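Local coordinates for protein RNA-dependent RNA Polymerase (Bombyx mori cytoplasmic polyhedrosis virus, PDB 6TZ0) that probably catalyses RNA-templated RNA synthesis inside the virus particle, making plus strands in transcription and minus strands in genome replication, at residues S469-V477 / N615-E623; Q394-A405 / T565-C574. One frame throughout, in Å; residues are numbered along the deposited sequence.

In the fold
Both contacts lie in the central polymerase domain. Along the chain their segments alternate: 394-405, 469-477, 565-574, 615-623. Contact 1 joins strands 474-477 and 620-624, the two inner strands of a four-stranded mixed sheet. Contact 2 packs helices 389-397 and 401-409 against helix 557-573. The centres are 29 Å apart and the nearest atoms about 10 Å apart, without touching. Helix 604-614 connects the two regions: it packs on helix 557-573 and then leads into segment 615-623. Contact 1 lies beside Viral structural protein 4, and its Thr-618 side chain is about 8 Å from that of Asp-552, which binds UTP in another structure of this protein. Contact 2 packs helices of the same domain away from that site.

Contact 1: residues S469-V477 / N615-E623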
loop_
_atom_site.group_PDB
_atom_site.type_symbol
_atom_site.label_atom_id
_atom_site.label_comp_id
_atom_site.label_asym_id
_atom_site.label_seq_id
_atom_site.Cartn_x
_atom_site.Cartn_y
_atom_site.Cartn_z
ATOM N N SER A 469 -10.865 14.946 10.514
ATOM C CA SER A 469 -10.384 13.628 10.112
ATOM C C SER A 469 -10.029 12.737 11.288
ATOM O O SER A 469 -10.099 11.512 11.158
ATOM C CB SER A 469 -9.153 13.746 9.245
ATOM O OG SER A 469 -8.050 14.213 9.998
ATOM N N LEU A 470 -9.644 13.315 12.427
ATOM C CA LEU A 470 -9.373 12.494 13.610
ATOM C C LEU A 470 -10.614 11.823 14.197
ATOM O O LEU A 470 -10.477 11.015 15.120
ATOM C CB LEU A 470 -8.710 13.323 14.706
ATOM C CG LEU A 470 -7.267 13.760 14.487
ATOM C CD1 LEU A 470 -6.835 14.667 15.611
ATOM C CD2 LEU A 470 -6.379 12.547 14.400
ATOM N N LYS A 471 -11.808 12.142 13.703
ATOM C CA LYS A 471 -13.054 11.569 14.184
ATOM C C LYS A 471 -13.477 10.337 13.390
ATOM O O LYS A 471 -14.238 9.514 13.904
ATOM C CB LYS A 471 -14.132 12.647 14.105
ATOM C CG LYS A 471 -15.407 12.410 14.868
ATOM C CD LYS A 471 -16.368 13.540 14.555
ATOM C CE LYS A 471 -15.849 14.855 15.114
ATOM N NZ LYS A 471 -16.792 15.981 14.907
ATOM N N ALA A 472 -13.006 10.191 12.152
ATOM C CA ALA A 472 -13.346 9.167 11.177
ATOM C C ALA A 472 -12.535 7.894 11.407
ATOM O O ALA A 472 -11.371 7.958 11.809
ATOM C CB ALA A 472 -13.092 9.682 9.764
ATOM N N PRO A 473 -13.113 6.721 11.159
ATOM C CA PRO A 473 -12.375 5.474 11.369
ATOM C C PRO A 473 -11.488 5.124 10.184
ATOM O O PRO A 473 -11.674 5.600 9.065
ATOM C CB PRO A 473 -13.489 4.437 11.537
ATOM C CG PRO A 473 -14.595 4.972 10.720
ATOM C CD PRO A 473 -14.531 6.466 10.850
ATOM N N ILE A 474 -10.516 4.258 10.453
ATOM C CA ILE A 474 -9.578 3.780 9.445
ATOM C C ILE A 474 -10.106 2.464 8.893
ATOM O O ILE A 474 -10.333 1.512 9.646
ATOM C CB ILE A 474 -8.165 3.619 10.025
ATOM C CG1 ILE A 474 -7.613 4.977 10.454
ATOM C CG2 ILE A 474 -7.249 2.967 9.013
ATOM C CD1 ILE A 474 -6.336 4.897 11.237
ATOM N N LYS A 475 -10.300 2.408 7.581
ATOM C CA LYS A 475 -10.961 1.271 6.963
ATOM C C LYS A 475 -9.995 0.105 6.788
ATOM O O LYS A 475 -8.776 0.267 6.783
ATOM C CB LYS A 475 -11.547 1.667 5.611
ATOM C CG LYS A 475 -12.539 2.806 5.693
ATOM C CD LYS A 475 -13.743 2.439 6.529
ATOM C CE LYS A 475 -14.626 1.445 5.802
ATOM N NZ LYS A 475 -15.856 1.131 6.577
ATOM N N LEU A 476 -10.566 -1.083 6.642
ATOM C CA LEU A 476 -9.814 -2.316 6.473
ATOM C C LEU A 476 -10.252 -2.988 5.180
ATOM O O LEU A 476 -11.449 -3.089 4.899
ATOM C CB LEU A 476 -10.035 -3.244 7.673
ATOM C CG LEU A 476 -9.181 -4.489 7.899
ATOM C CD1 LEU A 476 -9.057 -4.722 9.384
ATOM C CD2 LEU A 476 -9.776 -5.728 7.249
ATOM N N VAL A 477 -9.286 -3.448 4.395
ATOM C CA VAL A 477 -9.570 -4.171 3.161
ATOM C C VAL A 477 -8.547 -5.294 3.018
ATOM O O VAL A 477 -7.365 -5.124 3.328
ATOM C CB VAL A 477 -9.608 -3.211 1.944
ATOM C CG1 VAL A 477 -8.306 -2.439 1.779
ATOM C CG2 VAL A 477 -9.968 -3.947 0.659
ATOM N N ASN A 615 -0.719 12.909 17.804
ATOM C CA ASN A 615 -2.094 12.428 17.679
ATOM C C ASN A 615 -2.065 11.163 16.835
ATOM O O ASN A 615 -2.314 11.205 15.630
ATOM C CB ASN A 615 -2.970 13.491 17.040
ATOM C CG ASN A 615 -3.061 14.740 17.870
ATOM O OD1 ASN A 615 -3.188 14.683 19.085
ATOM N ND2 ASN A 615 -2.972 15.887 17.219
ATOM N N SER A 616 -1.795 10.031 17.468
ATOM C CA SER A 616 -1.540 8.788 16.753
ATOM C C SER A 616 -2.602 7.762 17.110
ATOM O O SER A 616 -2.770 7.420 18.284
ATOM C CB SER A 616 -0.150 8.252 17.078
ATOM O OG SER A 616 -0.074 7.893 18.439
ATOM N N GLN A 617 -3.310 7.271 16.099
ATOM C CA GLN A 617 -4.309 6.229 16.283
ATOM C C GLN A 617 -4.214 5.282 15.100
ATOM O O GLN A 617 -4.456 5.686 13.960
ATOM C CB GLN A 617 -5.715 6.815 16.384
ATOM C CG GLN A 617 -6.738 5.802 16.801
ATOM C CD GLN A 617 -6.592 5.421 18.248
ATOM O OE1 GLN A 617 -6.469 6.280 19.111
ATOM N NE2 GLN A 617 -6.583 4.129 18.523
ATOM N N THR A 618 -3.880 4.027 15.371
ATOM C CA THR A 618 -3.610 3.049 14.330
ATOM C C THR A 618 -4.817 2.178 14.003
ATOM O O THR A 618 -4.994 1.807 12.836
ATOM C CB THR A 618 -2.427 2.167 14.764
ATOM O OG1 THR A 618 -1.314 3.003 15.100
ATOM C CG2 THR A 618 -1.983 1.230 13.664
ATOM N N SER A 619 -5.697 1.954 14.986
ATOM C CA SER A 619 -6.652 0.846 14.997
ATOM C C SER A 619 -7.626 0.883 13.831
ATOM O O SER A 619 -8.429 1.811 13.701
ATOM C CB SER A 619 -7.428 0.858 16.308
ATOM O OG SER A 619 -6.568 0.649 17.402
ATOM N N THR A 620 -7.546 -0.134 12.985
ATOM C CA THR A 620 -8.437 -0.259 11.850
ATOM C C THR A 620 -9.786 -0.801 12.289
ATOM O O THR A 620 -9.887 -1.618 13.206
ATOM C CB THR A 620 -7.834 -1.181 10.797
ATOM O OG1 THR A 620 -7.610 -2.468 11.377
ATOM C CG2 THR A 620 -6.523 -0.629 10.312
ATOM N N SER A 621 -10.829 -0.335 11.616
ATOM C CA SER A 621 -12.194 -0.754 11.889
ATOM C C SER A 621 -12.717 -1.505 10.677
ATOM O O SER A 621 -12.689 -0.981 9.561
ATOM C CB SER A 621 -13.077 0.449 12.210
ATOM O OG SER A 621 -14.407 0.043 12.440
ATOM N N TYR A 622 -13.179 -2.729 10.891
ATOM C CA TYR A 622 -13.780 -3.533 9.839
ATOM C C TYR A 622 -15.272 -3.676 10.091
ATOM O O TYR A 622 -15.695 -3.901 11.228
ATOM C CB TYR A 622 -13.124 -4.910 9.740
ATOM C CG TYR A 622 -13.797 -5.779 8.715
ATOM C CD1 TYR A 622 -13.703 -5.488 7.361
ATOM C CD2 TYR A 622 -14.535 -6.889 9.099
ATOM C CE1 TYR A 622 -14.330 -6.273 6.421
ATOM C CE2 TYR A 622 -15.160 -7.679 8.169
ATOM C CZ TYR A 622 -15.066 -7.361 6.833
ATOM O OH TYR A 622 -15.682 -8.159 5.898
ATOM N N GLU A 623 -16.062 -3.538 9.030
ATOM C CA GLU A 623 -17.512 -3.670 9.109
ATOM C C GLU A 623 -17.896 -5.082 8.691
ATOM O O GLU A 623 -17.842 -5.422 7.505
ATOM C CB GLU A 623 -18.196 -2.636 8.222
ATOM C CG GLU A 623 -19.703 -2.709 8.266
ATOM C CD GLU A 623 -20.358 -1.655 7.404
ATOM O OE1 GLU A 623 -19.627 -0.887 6.744
ATOM O OE2 GLU A 623 -21.605 -1.588 7.391
#
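Ser-621 N donates a hydrogen bond to Ile-474 O at 2.7 Å, almost straight at 178°. Thr-620 CA lies 3.4 Å from Ile-474 O, in a CA-H...O contact. The side chain of Ile-474 splits its contacts. Ile-474 CG2 meets Thr-620 CG2 at 3.9 Å. Ile-474 CD1 reaches back to Gln-617 O at 3.4 Å and also touches Thr-618 O. Leu-476 divides its two methyls between Thr-620 and Tyr-622. Its CB already points toward strand 620-623, and chi1 of -169° sets CG anti to the backbone N, beside the carbonyl carbon. Leu-476 CD1 lies 3.3 Å from Thr-620 OG1. Leu-476 CD2 approaches Tyr-622 CD1 obliquely at 3.9 Å.

These are neighbouring inner strands of a four-stranded mixed sheet in the polymerase domain. They run roughly parallel but are splayed by 59°, and one backbone hydrogen bond joins them here. Strands 489-491 and 628-631 flank the pair, each antiparallel to its neighbour, and helix 349-356 covers Leu-476 and Tyr-622. Pro-473 CB packs on Ser-621 CB at 4.1 Å, while Ser-621 OG is hydrogen-bonded to Gln-629 NE2. Further back, Leu-470 CD1 touches Asn-615 CB at 4.3 Å. The chain of Viral structural protein 4 borders this end, where its Leu-541 O accepts a hydrogen bond from Ser-616 OG.

Contact 2: residues Q394-A405 / T565-C574; sequences QSYLSSFTDEIA and TFVLDVASKC
Knobs-into-holes packing joins helices 389-397 and 401-409 to helix 557-573 of the polymerase domain. The short segments 401-405 and 565-573 cross at -58°, with axes 8.6 Å apart. Two knobs point in opposite senses. The side chain of Thr-401 sits among Phe-566, Asp-569, Val-570 and Lys-573. Phe-566 in turn fills a hole made by Gln-394, Leu-397, Thr-401 and Ile-404. With CG anti to the backbone N (chi1 173°), the Phe-566 ring reaches between the two helices of segment 394-405. Leu-397 CD2 lies over one face of the ring. Ile-404 CD1 meets CZ of Phe-566 at the ring edge, 3.6 Å away, and Leu-397 O is 3.5 Å from Phe-566 CE1.

The two methyls of Val-570 are divided between neighbours. Val-570 CG1 touches Ile-404 CG2 at 3.7 Å, and Val-570 CG2 touches Thr-401 CG2 at 3.8 Å. At one end Gln-394 OE1 comes 3.2 Å from Thr-565 OG1, a hydroxyl that is hydrogen-bonded to Ile-562 O. No hydrogen bond crosses between the segments; most of the contact is van der Waals packing. Helix 604-614 packs on helix 557-573 through Val-567, Leu-568 and Ala-571. At the other end the small Ala-405 allows close approach, its CB lying 3.9 Å from Cys-574 CB. The aliphatic chain of Lys-573 runs past Thr-401, with CE 3.4 Å from Thr-401 OG1.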
loop_
_atom_site.group_PDB
_atom_site.type_symbol
_atom_site.label_atom_id
_atom_site.label_comp_id
_atom_site.label_asym_id
_atom_site.label_seq_id
_atom_site.Cartn_x
_atom_site.Cartn_y
_atom_site.Cartn_z
ATOM N N GLN A 394 19.908 6.900 16.374
ATOM C CA GLN A 394 20.112 8.316 16.117
ATOM C C GLN A 394 21.572 8.683 15.926
ATOM O O GLN A 394 21.836 9.689 15.270
ATOM C CB GLN A 394 19.507 9.164 17.229
ATOM C CG GLN A 394 18.004 9.170 17.212
ATOM C CD GLN A 394 17.453 9.616 15.882
ATOM O OE1 GLN A 394 16.819 8.840 15.175
ATOM N NE2 GLN A 394 17.725 10.857 15.513
ATOM N N SER A 395 22.515 7.883 16.436
ATOM C CA SER A 395 23.928 8.169 16.208
ATOM C C SER A 395 24.302 8.069 14.736
ATOM O O SER A 395 25.206 8.772 14.276
ATOM C CB SER A 395 24.795 7.225 17.034
ATOM O OG SER A 395 24.686 5.898 16.565
ATOM N N TYR A 396 23.603 7.234 13.979
ATOM C CA TYR A 396 23.791 7.189 12.539
ATOM C C TYR A 396 22.858 8.138 11.804
ATOM O O TYR A 396 23.275 8.773 10.832
ATOM C CB TYR A 396 23.594 5.764 12.030
ATOM C CG TYR A 396 23.792 5.622 10.548
ATOM C CD1 TYR A 396 25.057 5.702 9.983
ATOM C CD2 TYR A 396 22.713 5.395 9.711
ATOM C CE1 TYR A 396 25.236 5.568 8.624
ATOM C CE2 TYR A 396 22.882 5.258 8.361
ATOM C CZ TYR A 396 24.143 5.343 7.818
ATOM O OH TYR A 396 24.304 5.207 6.462
ATOM N N LEU A 397 21.604 8.259 12.242
ATOM C CA LEU A 397 20.647 9.063 11.490
ATOM C C LEU A 397 20.825 10.564 11.671
ATOM O O LEU A 397 20.445 11.320 10.773
ATOM C CB LEU A 397 19.221 8.672 11.870
ATOM C CG LEU A 397 18.729 7.301 11.421
ATOM C CD1 LEU A 397 17.368 7.023 12.018
ATOM C CD2 LEU A 397 18.679 7.231 9.908
ATOM N N SER A 398 21.406 11.024 12.779
ATOM C CA SER A 398 21.506 12.452 13.037
ATOM C C SER A 398 22.563 13.140 12.189
ATOM O O SER A 398 22.606 14.373 12.171
ATOM C CB SER A 398 21.795 12.684 14.514
ATOM O OG SER A 398 23.062 12.161 14.863
ATOM N N SER A 399 23.410 12.389 11.496
ATOM C CA SER A 399 24.372 12.979 10.583
ATOM C C SER A 399 23.787 13.278 9.211
ATOM O O SER A 399 24.489 13.838 8.367
ATOM C CB SER A 399 25.574 12.052 10.452
ATOM O OG SER A 399 25.182 10.805 9.926
ATOM N N PHE A 400 22.525 12.933 8.970
ATOM C CA PHE A 400 21.876 13.167 7.689
ATOM C C PHE A 400 20.879 14.314 7.714
ATOM O O PHE A 400 20.365 14.673 6.655
ATOM C CB PHE A 400 21.154 11.899 7.219
ATOM C CG PHE A 400 22.073 10.793 6.801
ATOM C CD1 PHE A 400 22.600 10.762 5.523
ATOM C CD2 PHE A 400 22.415 9.786 7.685
ATOM C CE1 PHE A 400 23.441 9.745 5.136
ATOM C CE2 PHE A 400 23.256 8.774 7.301
ATOM C CZ PHE A 400 23.774 8.759 6.026
ATOM N N THR A 401 20.615 14.910 8.879
ATOM C CA THR A 401 19.456 15.787 9.024
ATOM C C THR A 401 19.623 17.118 8.302
ATOM O O THR A 401 18.641 17.660 7.782
ATOM C CB THR A 401 19.162 16.030 10.500
ATOM O OG1 THR A 401 20.311 16.607 11.120
ATOM C CG2 THR A 401 18.813 14.738 11.197
ATOM N N ASP A 402 20.840 17.652 8.233
ATOM C CA ASP A 402 21.023 18.975 7.645
ATOM C C ASP A 402 20.961 18.945 6.123
ATOM O O ASP A 402 20.365 19.844 5.510
ATOM C CB ASP A 402 22.344 19.571 8.117
ATOM C CG ASP A 402 22.498 21.019 7.717
ATOM O OD1 ASP A 402 21.826 21.877 8.331
ATOM O OD2 ASP A 402 23.288 21.298 6.788
ATOM N N GLU A 403 21.534 17.912 5.505
ATOM C CA GLU A 403 21.410 17.724 4.064
ATOM C C GLU A 403 19.968 17.451 3.654
ATOM O O GLU A 403 19.490 17.993 2.647
ATOM C CB GLU A 403 22.319 16.581 3.621
ATOM C CG GLU A 403 22.286 16.290 2.139
ATOM C CD GLU A 403 22.906 17.385 1.302
ATOM O OE1 GLU A 403 23.804 18.095 1.806
ATOM O OE2 GLU A 403 22.496 17.536 0.131
ATOM N N ILE A 404 19.250 16.634 4.435
ATOM C CA ILE A 404 17.849 16.348 4.140
ATOM C C ILE A 404 16.997 17.601 4.304
ATOM O O ILE A 404 16.096 17.850 3.500
ATOM C CB ILE A 404 17.342 15.176 5.005
ATOM C CG1 ILE A 404 18.012 13.878 4.582
ATOM C CG2 ILE A 404 15.861 14.956 4.851
ATOM C CD1 ILE A 404 17.738 12.730 5.503
ATOM N N ALA A 405 17.305 18.443 5.297
ATOM C CA ALA A 405 16.542 19.678 5.464
ATOM C C ALA A 405 16.802 20.663 4.333
ATOM O O ALA A 405 15.870 21.339 3.875
ATOM C CB ALA A 405 16.862 20.314 6.812
ATOM N N THR A 565 11.745 11.001 16.199
ATOM C CA THR A 565 12.865 11.867 16.581
ATOM C C THR A 565 13.638 12.360 15.365
ATOM O O THR A 565 14.019 13.534 15.298
ATOM C CB THR A 565 13.826 11.142 17.517
ATOM O OG1 THR A 565 14.327 9.972 16.868
ATOM C CG2 THR A 565 13.149 10.751 18.783
ATOM N N PHE A 566 13.887 11.469 14.406
ATOM C CA PHE A 566 14.566 11.834 13.165
ATOM C C PHE A 566 13.746 12.832 12.355
ATOM O O PHE A 566 14.287 13.825 11.835
ATOM C CB PHE A 566 14.846 10.552 12.380
ATOM C CG PHE A 566 15.382 10.765 11.005
ATOM C CD1 PHE A 566 16.667 11.223 10.803
ATOM C CD2 PHE A 566 14.605 10.450 9.901
ATOM C CE1 PHE A 566 17.152 11.403 9.520
ATOM C CE2 PHE A 566 15.082 10.627 8.624
ATOM C CZ PHE A 566 16.355 11.101 8.432
ATOM N N VAL A 567 12.433 12.603 12.273
ATOM C CA VAL A 567 11.545 13.509 11.552
ATOM C C VAL A 567 11.494 14.874 12.227
ATOM O O VAL A 567 11.527 15.908 11.554
ATOM C CB VAL A 567 10.151 12.867 11.417
ATOM C CG1 VAL A 567 9.142 13.839 10.863
ATOM C CG2 VAL A 567 10.235 11.684 10.500
ATOM N N LEU A 568 11.479 14.908 13.562
ATOM C CA LEU A 568 11.436 16.189 14.258
ATOM C C LEU A 568 12.766 16.927 14.194
ATOM O O LEU A 568 12.771 18.160 14.176
ATOM C CB LEU A 568 10.997 15.995 15.707
ATOM C CG LEU A 568 9.520 15.673 15.896
ATOM C CD1 LEU A 568 9.220 15.375 17.347
ATOM C CD2 LEU A 568 8.680 16.822 15.409
ATOM N N ASP A 569 13.889 16.205 14.113
ATOM C CA ASP A 569 15.182 16.855 13.900
ATOM C C ASP A 569 15.236 17.551 12.548
ATOM O O ASP A 569 15.614 18.732 12.455
ATOM C CB ASP A 569 16.316 15.838 13.996
ATOM C CG ASP A 569 16.578 15.382 15.404
ATOM O OD1 ASP A 569 16.306 16.157 16.341
ATOM O OD2 ASP A 569 17.077 14.252 15.576
ATOM N N VAL A 570 14.845 16.836 11.488
ATOM C CA VAL A 570 14.865 17.433 10.155
ATOM C C VAL A 570 13.844 18.562 10.057
ATOM O O VAL A 570 14.103 19.599 9.439
ATOM C CB VAL A 570 14.624 16.356 9.085
ATOM C CG1 VAL A 570 14.660 16.960 7.702
ATOM C CG2 VAL A 570 15.648 15.271 9.196
ATOM N N ALA A 571 12.692 18.402 10.710
ATOM C CA ALA A 571 11.657 19.424 10.662
ATOM C C ALA A 571 12.053 20.673 11.431
ATOM O O ALA A 571 11.669 21.779 11.043
ATOM C CB ALA A 571 10.349 18.863 11.209
ATOM N N SER A 572 12.817 20.526 12.510
ATOM C CA SER A 572 13.286 21.701 13.227
ATOM C C SER A 572 14.377 22.419 12.449
ATOM O O SER A 572 14.445 23.653 12.468
ATOM C CB SER A 572 13.797 21.307 14.605
ATOM O OG SER A 572 14.999 20.575 14.493
ATOM N N LYS A 573 15.236 21.673 11.745
ATOM C CA LYS A 573 16.323 22.334 11.026
ATOM C C LYS A 573 15.879 23.061 9.761
ATOM O O LYS A 573 16.599 23.948 9.301
ATOM C CB LYS A 573 17.425 21.339 10.667
ATOM C CG LYS A 573 18.313 20.943 11.826
ATOM C CD LYS A 573 19.354 19.938 11.392
ATOM C CE LYS A 573 20.379 19.687 12.487
ATOM N NZ LYS A 573 19.799 19.040 13.691
ATOM N N CYS A 574 14.728 22.729 9.187
ATOM C CA CYS A 574 14.387 23.263 7.877
ATOM C C CYS A 574 13.702 24.623 7.997
ATOM O O CYS A 574 13.529 25.172 9.085
ATOM C CB CYS A 574 13.516 22.275 7.103
ATOM S SG CYS A 574 11.895 21.957 7.799
#